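Local coordinates for protein 5-formaminoimidazole-4-carboxamide-1-(beta)-D-ribofuranosyl 5'-monophosphate synthetase (Methanocaldococcus jannaschii, PDB 2R7L) that catalyses the ATP- and formate-dependent formylation of the purine intermediate AICAR to FAICAR without folates, as a homohexameric ATP-grasp ligase, at residues E144-D148 and T172-Y176; I10-Y14 and L109-F113. One frame throughout, in Å; residues are numbered along the deposited sequence.

Contact 1 (E144-D148 and T172-Y176)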
loop_
_atom_site.group_PDB
_atom_site.type_symbol
_atom_site.label_atom_id
_atom_site.label_comp_id
_atom_site.label_asym_id
_atom_site.label_seq_id
_atom_site.Cartn_x
_atom_site.Cartn_y
_atom_site.Cartn_z
ATOM N N GLU A 144 -28.478 39.940 -25.587
ATOM C CA GLU A 144 -27.999 40.423 -26.886
ATOM C C GLU A 144 -27.325 41.793 -26.808
ATOM O O GLU A 144 -26.329 42.036 -27.492
ATOM C CB GLU A 144 -29.135 40.440 -27.916
ATOM C CG GLU A 144 -29.933 39.140 -27.998
ATOM C CD GLU A 144 -29.063 37.919 -28.270
ATOM O OE1 GLU A 144 -29.267 36.880 -27.602
ATOM O OE2 GLU A 144 -28.174 38.000 -29.147
ATOM N N SER A 145 -27.855 42.681 -25.969
ATOM C CA SER A 145 -27.266 44.011 -25.809
ATOM C C SER A 145 -27.482 44.581 -24.412
ATOM O O SER A 145 -28.364 44.131 -23.684
ATOM C CB SER A 145 -27.819 44.976 -26.866
ATOM O OG SER A 145 -29.234 45.024 -26.822
ATOM N N PRO A 146 -26.660 45.570 -24.028
ATOM C CA PRO A 146 -26.790 46.266 -22.752
ATOM C C PRO A 146 -28.215 46.742 -22.454
ATOM O O PRO A 146 -28.580 46.897 -21.290
ATOM C CB PRO A 146 -25.855 47.462 -22.911
ATOM C CG PRO A 146 -24.827 47.008 -23.882
ATOM C CD PRO A 146 -25.514 46.060 -24.817
ATOM N N GLU A 147 -29.018 46.953 -23.493
ATOM C CA GLU A 147 -30.395 47.420 -23.312
ATOM C C GLU A 147 -31.352 46.323 -22.838
ATOM O O GLU A 147 -32.471 46.609 -22.411
ATOM C CB GLU A 147 -30.923 48.085 -24.595
ATOM C CG GLU A 147 -30.458 49.532 -24.788
ATOM C CD GLU A 147 -28.948 49.651 -24.965
ATOM O OE1 GLU A 147 -28.354 48.782 -25.640
ATOM O OE2 GLU A 147 -28.350 50.614 -24.435
ATOM N N ASP A 148 -30.910 45.071 -22.900
ATOM C CA ASP A 148 -31.764 43.949 -22.524
ATOM C C ASP A 148 -31.627 43.558 -21.047
ATOM O O ASP A 148 -32.365 42.698 -20.558
ATOM C CB ASP A 148 -31.490 42.746 -23.427
ATOM C CG ASP A 148 -31.987 42.957 -24.848
ATOM O OD1 ASP A 148 -33.206 43.187 -25.024
ATOM O OD2 ASP A 148 -31.163 42.883 -25.788
ATOM N N THR A 172 -28.866 48.793 -17.560
ATOM C CA THR A 172 -28.237 49.315 -18.766
ATOM C C THR A 172 -27.319 50.480 -18.414
ATOM O O THR A 172 -26.172 50.545 -18.866
ATOM C CB THR A 172 -29.291 49.775 -19.785
ATOM O OG1 THR A 172 -30.220 48.710 -20.021
ATOM C CG2 THR A 172 -28.629 50.164 -21.098
ATOM N N GLU A 173 -27.830 51.392 -17.591
ATOM C CA GLU A 173 -27.065 52.545 -17.134
ATOM C C GLU A 173 -25.740 52.128 -16.508
ATOM O O GLU A 173 -24.679 52.667 -16.848
ATOM C CB GLU A 173 -27.884 53.359 -16.127
ATOM C CG GLU A 173 -27.105 54.481 -15.459
ATOM C CD GLU A 173 -27.953 55.301 -14.500
ATOM O OE1 GLU A 173 -28.996 54.791 -14.031
ATOM O OE2 GLU A 173 -27.572 56.461 -14.216
ATOM N N GLU A 174 -25.802 51.169 -15.587
ATOM C CA GLU A 174 -24.598 50.694 -14.916
ATOM C C GLU A 174 -23.606 50.077 -15.899
ATOM O O GLU A 174 -22.396 50.281 -15.786
ATOM C CB GLU A 174 -24.944 49.695 -13.819
ATOM C CG GLU A 174 -23.722 49.069 -13.193
ATOM C CD GLU A 174 -23.992 48.519 -11.814
ATOM O OE1 GLU A 174 -25.045 47.870 -11.618
ATOM O OE2 GLU A 174 -23.139 48.738 -10.928
ATOM N N PHE A 175 -24.122 49.336 -16.876
ATOM C CA PHE A 175 -23.262 48.758 -17.898
ATOM C C PHE A 175 -22.333 49.808 -18.516
ATOM O O PHE A 175 -21.127 49.583 -18.634
ATOM C CB PHE A 175 -24.089 48.070 -18.988
ATOM C CG PHE A 175 -23.256 47.495 -20.100
ATOM C CD1 PHE A 175 -23.034 46.129 -20.185
ATOM C CD2 PHE A 175 -22.678 48.322 -21.051
ATOM C CE1 PHE A 175 -22.260 45.602 -21.202
ATOM C CE2 PHE A 175 -21.898 47.801 -22.066
ATOM C CZ PHE A 175 -21.690 46.438 -22.143
ATOM N N TYR A 176 -22.892 50.954 -18.912
ATOM C CA TYR A 176 -22.092 51.990 -19.575
ATOM C C TYR A 176 -21.196 52.748 -18.605
ATOM O O TYR A 176 -20.075 53.131 -18.948
ATOM C CB TYR A 176 -22.975 52.962 -20.366
ATOM C CG TYR A 176 -23.716 52.317 -21.512
ATOM C CD1 TYR A 176 -23.036 51.830 -22.616
ATOM C CD2 TYR A 176 -25.095 52.195 -21.487
ATOM C CE1 TYR A 176 -23.708 51.235 -23.665
ATOM C CE2 TYR A 176 -25.776 51.601 -22.533
ATOM C CZ TYR A 176 -25.075 51.122 -23.620
ATOM O OH TYR A 176 -25.753 50.535 -24.673
#
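The phenol of Tyr-176 donates to Glu-147, with OH 2.6 Å from OE2, the shorter of the two hydrogen bonds that join the loop 144-148 to the first turn of helix 172-184. The bond uses the syn lone pair of OE2; this oxygen lies at the ring edge, near the ring plane, and the carboxylate is turned 30° from the ring. Glu-147 points its CB away from the helix; the bend at chi2 brings the carboxylate back, where OE2 also meets the methyl CG2 of Thr-172 at 3.4 Å. The second bond runs from Thr-172 OG1 to the carbonyl O of Pro-146 at 2.8 Å, the hydroxyl tilted 25° out of the carbonyl plane. Pro-146 supplies the apolar half. Its CG lies over one face of the Phe-175 ring, 3.6 Å from the centroid and 15° off the normal, a clear CH-pi contact, while its CB packs 3.8 Å from CZ of Tyr-176. Phe-175 and Pro-146 both rest on Ile-198 of strand 197-200, and Phe-167 meets the Phe-175 ring edge-to-face. Within the loop, Ser-145 OG bonds Asp-148 OD2 at 3.1 Å, from above the carboxylate plane. The whole is surface packing in the ATP-grasp fold, where a loop between strands 142-143 and 153-156 is joined to a helix that follows strand 167-169 of the same antiparallel sheet.

Contact 2 (I10-Y14 and L109-F113)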
loop_
_atom_site.group_PDB
_atom_site.type_symbol
_atom_site.label_atom_id
_atom_site.label_comp_id
_atom_site.label_asym_id
_atom_site.label_seq_id
_atom_site.Cartn_x
_atom_site.Cartn_y
_atom_site.Cartn_z
ATOM N N ILE A 10 1.026 7.316 -38.647
ATOM C CA ILE A 10 2.211 7.834 -37.964
ATOM C C ILE A 10 2.513 6.925 -36.774
ATOM O O ILE A 10 3.672 6.611 -36.483
ATOM C CB ILE A 10 2.006 9.280 -37.455
ATOM C CG1 ILE A 10 1.920 10.266 -38.625
ATOM C CG2 ILE A 10 3.145 9.696 -36.527
ATOM C CD1 ILE A 10 3.254 10.580 -39.271
ATOM N N PHE A 11 1.447 6.501 -36.100
ATOM C CA PHE A 11 1.544 5.650 -34.928
ATOM C C PHE A 11 1.899 4.220 -35.320
ATOM O O PHE A 11 2.516 3.494 -34.539
ATOM C CB PHE A 11 0.223 5.666 -34.155
ATOM C CG PHE A 11 0.237 4.818 -32.915
ATOM C CD1 PHE A 11 -0.412 3.593 -32.888
ATOM C CD2 PHE A 11 0.908 5.242 -31.776
ATOM C CE1 PHE A 11 -0.395 2.805 -31.743
ATOM C CE2 PHE A 11 0.928 4.461 -30.634
ATOM C CZ PHE A 11 0.274 3.242 -30.617
ATOM N N ASP A 12 1.503 3.820 -36.528
ATOM C CA ASP A 12 1.792 2.477 -37.032
ATOM C C ASP A 12 3.283 2.254 -37.245
ATOM O O ASP A 12 3.742 1.118 -37.313
ATOM C CB ASP A 12 1.037 2.209 -38.333
ATOM C CG ASP A 12 -0.342 1.634 -38.096
ATOM O OD1 ASP A 12 -0.572 1.068 -37.004
ATOM O OD2 ASP A 12 -1.196 1.742 -39.003
ATOM N N LYS A 13 4.032 3.346 -37.348
ATOM C CA LYS A 13 5.471 3.275 -37.543
ATOM C C LYS A 13 6.194 3.453 -36.217
ATOM O O LYS A 13 7.419 3.558 -36.169
ATOM C CB LYS A 13 5.924 4.338 -38.544
ATOM C CG LYS A 13 5.199 4.268 -39.877
ATOM C CD LYS A 13 5.791 5.237 -40.889
ATOM C CE LYS A 13 5.084 5.125 -42.234
ATOM N NZ LYS A 13 5.750 5.950 -43.282
ATOM N N TYR A 14 5.418 3.495 -35.138
ATOM C CA TYR A 14 5.963 3.612 -33.793
ATOM C C TYR A 14 6.458 2.249 -33.308
ATOM O O TYR A 14 5.893 1.216 -33.657
ATOM C CB TYR A 14 4.879 4.135 -32.838
ATOM C CG TYR A 14 4.827 5.646 -32.653
ATOM C CD1 TYR A 14 5.411 6.513 -33.574
ATOM C CD2 TYR A 14 4.163 6.203 -31.563
ATOM C CE1 TYR A 14 5.356 7.888 -33.400
ATOM C CE2 TYR A 14 4.095 7.572 -31.387
ATOM C CZ TYR A 14 4.693 8.409 -32.304
ATOM O OH TYR A 14 4.627 9.772 -32.118
ATOM N N LEU A 109 1.753 17.056 -36.397
ATOM C CA LEU A 109 1.720 15.647 -36.787
ATOM C C LEU A 109 2.323 14.730 -35.723
ATOM O O LEU A 109 3.407 14.173 -35.907
ATOM C CB LEU A 109 2.427 15.450 -38.131
ATOM C CG LEU A 109 1.769 16.106 -39.347
ATOM C CD1 LEU A 109 2.690 16.032 -40.556
ATOM C CD2 LEU A 109 0.425 15.458 -39.643
ATOM N N VAL A 110 1.614 14.589 -34.608
ATOM C CA VAL A 110 2.016 13.699 -33.526
ATOM C C VAL A 110 0.749 13.113 -32.935
ATOM O O VAL A 110 -0.216 13.838 -32.719
ATOM C CB VAL A 110 2.790 14.448 -32.426
ATOM C CG1 VAL A 110 3.451 13.460 -31.458
ATOM C CG2 VAL A 110 3.833 15.359 -33.039
ATOM N N PRO A 111 0.729 11.789 -32.704
ATOM C CA PRO A 111 -0.448 11.172 -32.105
ATOM C C PRO A 111 -0.841 11.909 -30.829
ATOM O O PRO A 111 0.028 12.358 -30.083
ATOM C CB PRO A 111 0.030 9.754 -31.791
ATOM C CG PRO A 111 1.078 9.491 -32.808
ATOM C CD PRO A 111 1.781 10.800 -32.998
ATOM N N MET A 112 -2.139 12.047 -30.592
ATOM C CA MET A 112 -2.615 12.877 -29.491
ATOM C C MET A 112 -3.782 12.189 -28.821
ATOM O O MET A 112 -4.700 11.739 -29.495
ATOM C CB MET A 112 -3.052 14.250 -30.007
ATOM C CG MET A 112 -2.572 15.421 -29.158
ATOM S SD MET A 112 -3.191 17.019 -29.741
ATOM C CE MET A 112 -4.960 16.703 -29.665
ATOM N N PHE A 113 -3.739 12.090 -27.496
ATOM C CA PHE A 113 -4.847 11.499 -26.758
ATOM C C PHE A 113 -6.058 12.434 -26.809
ATOM O O PHE A 113 -5.935 13.625 -26.538
ATOM C CB PHE A 113 -4.444 11.232 -25.303
ATOM C CG PHE A 113 -5.521 10.573 -24.491
ATOM C CD1 PHE A 113 -5.717 9.202 -24.557
ATOM C CD2 PHE A 113 -6.346 11.324 -23.670
ATOM C CE1 PHE A 113 -6.713 8.588 -23.814
ATOM C CE2 PHE A 113 -7.345 10.719 -22.926
ATOM C CZ PHE A 113 -7.524 9.345 -22.991
#
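Pro-111 directs its ring at helix 4-11 and the type I beta turn from Phe-11 to Tyr-14, joining them to the loop after helix 101-106 within the N-terminal domain, whose parallel sheet 63-66, 43-47, 20-24, 87-89 is consistent with the Rossmann-like fold of its family. Three side chains meet the proline ring. Ile-10 crosses it at about a right angle; chi1 of -69° places CG2 opposite the backbone N across the CA-CB bond, and this methyl touches Pro-111 CD at 3.9 Å. Phe-11 contributes mainly CB, 4.1 Å from Pro-111 CG, and its aromatic ring lies oblique to that carbon. Tyr-14 approaches from the opposite direction to the proline, with CZ 3.8 Å from Pro-111 CG, again at an oblique angle that gives no stack. One face of the tyrosine ring lies over CA of Phe-11, 4.0 Å above the plane and offset toward the rim, so the turn folds the ring back on its own first residue. The turn is closed by the bond from Tyr-14 N to Phe-11 O at 3.0 Å. The buried phenol is satisfied outside the two segments, by the carbonyl O of Ser-87, at the start of strand 87-89, to which Pro-111 is itself tied by a backbone bond with Val-89. A leucine in place of Tyr-14 would probably leave the Ser-87 carbonyl without this partner and open a gap beside the proline ring. At the far end of the phenol, OH lies 3.2 Å from Pro-111 CD and 3.9 Å from Val-110 CG1.

Contacts 1 and 2 lie on opposite sides of the chain's centre, with their own centres 50 Å apart and nearest atoms about 32 Å apart, so neither touches the other. They follow in series along the chain: the 10-14/109-113 pair closes before the 144-148/172-176 pair opens. Contact 1 is at the surface and is the one nearer a site: the side chain of Phe-175 is about 6 Å from that of the ATP-binding Phe-157, yet about 14 Å from bound ATP, which makes it peripheral to the nucleotide. Contact 2 is buried and lies away from the annotated sites, in the region of the parallel sheet, whereas contact 1 belongs to the antiparallel sheet region of the ATP-grasp part.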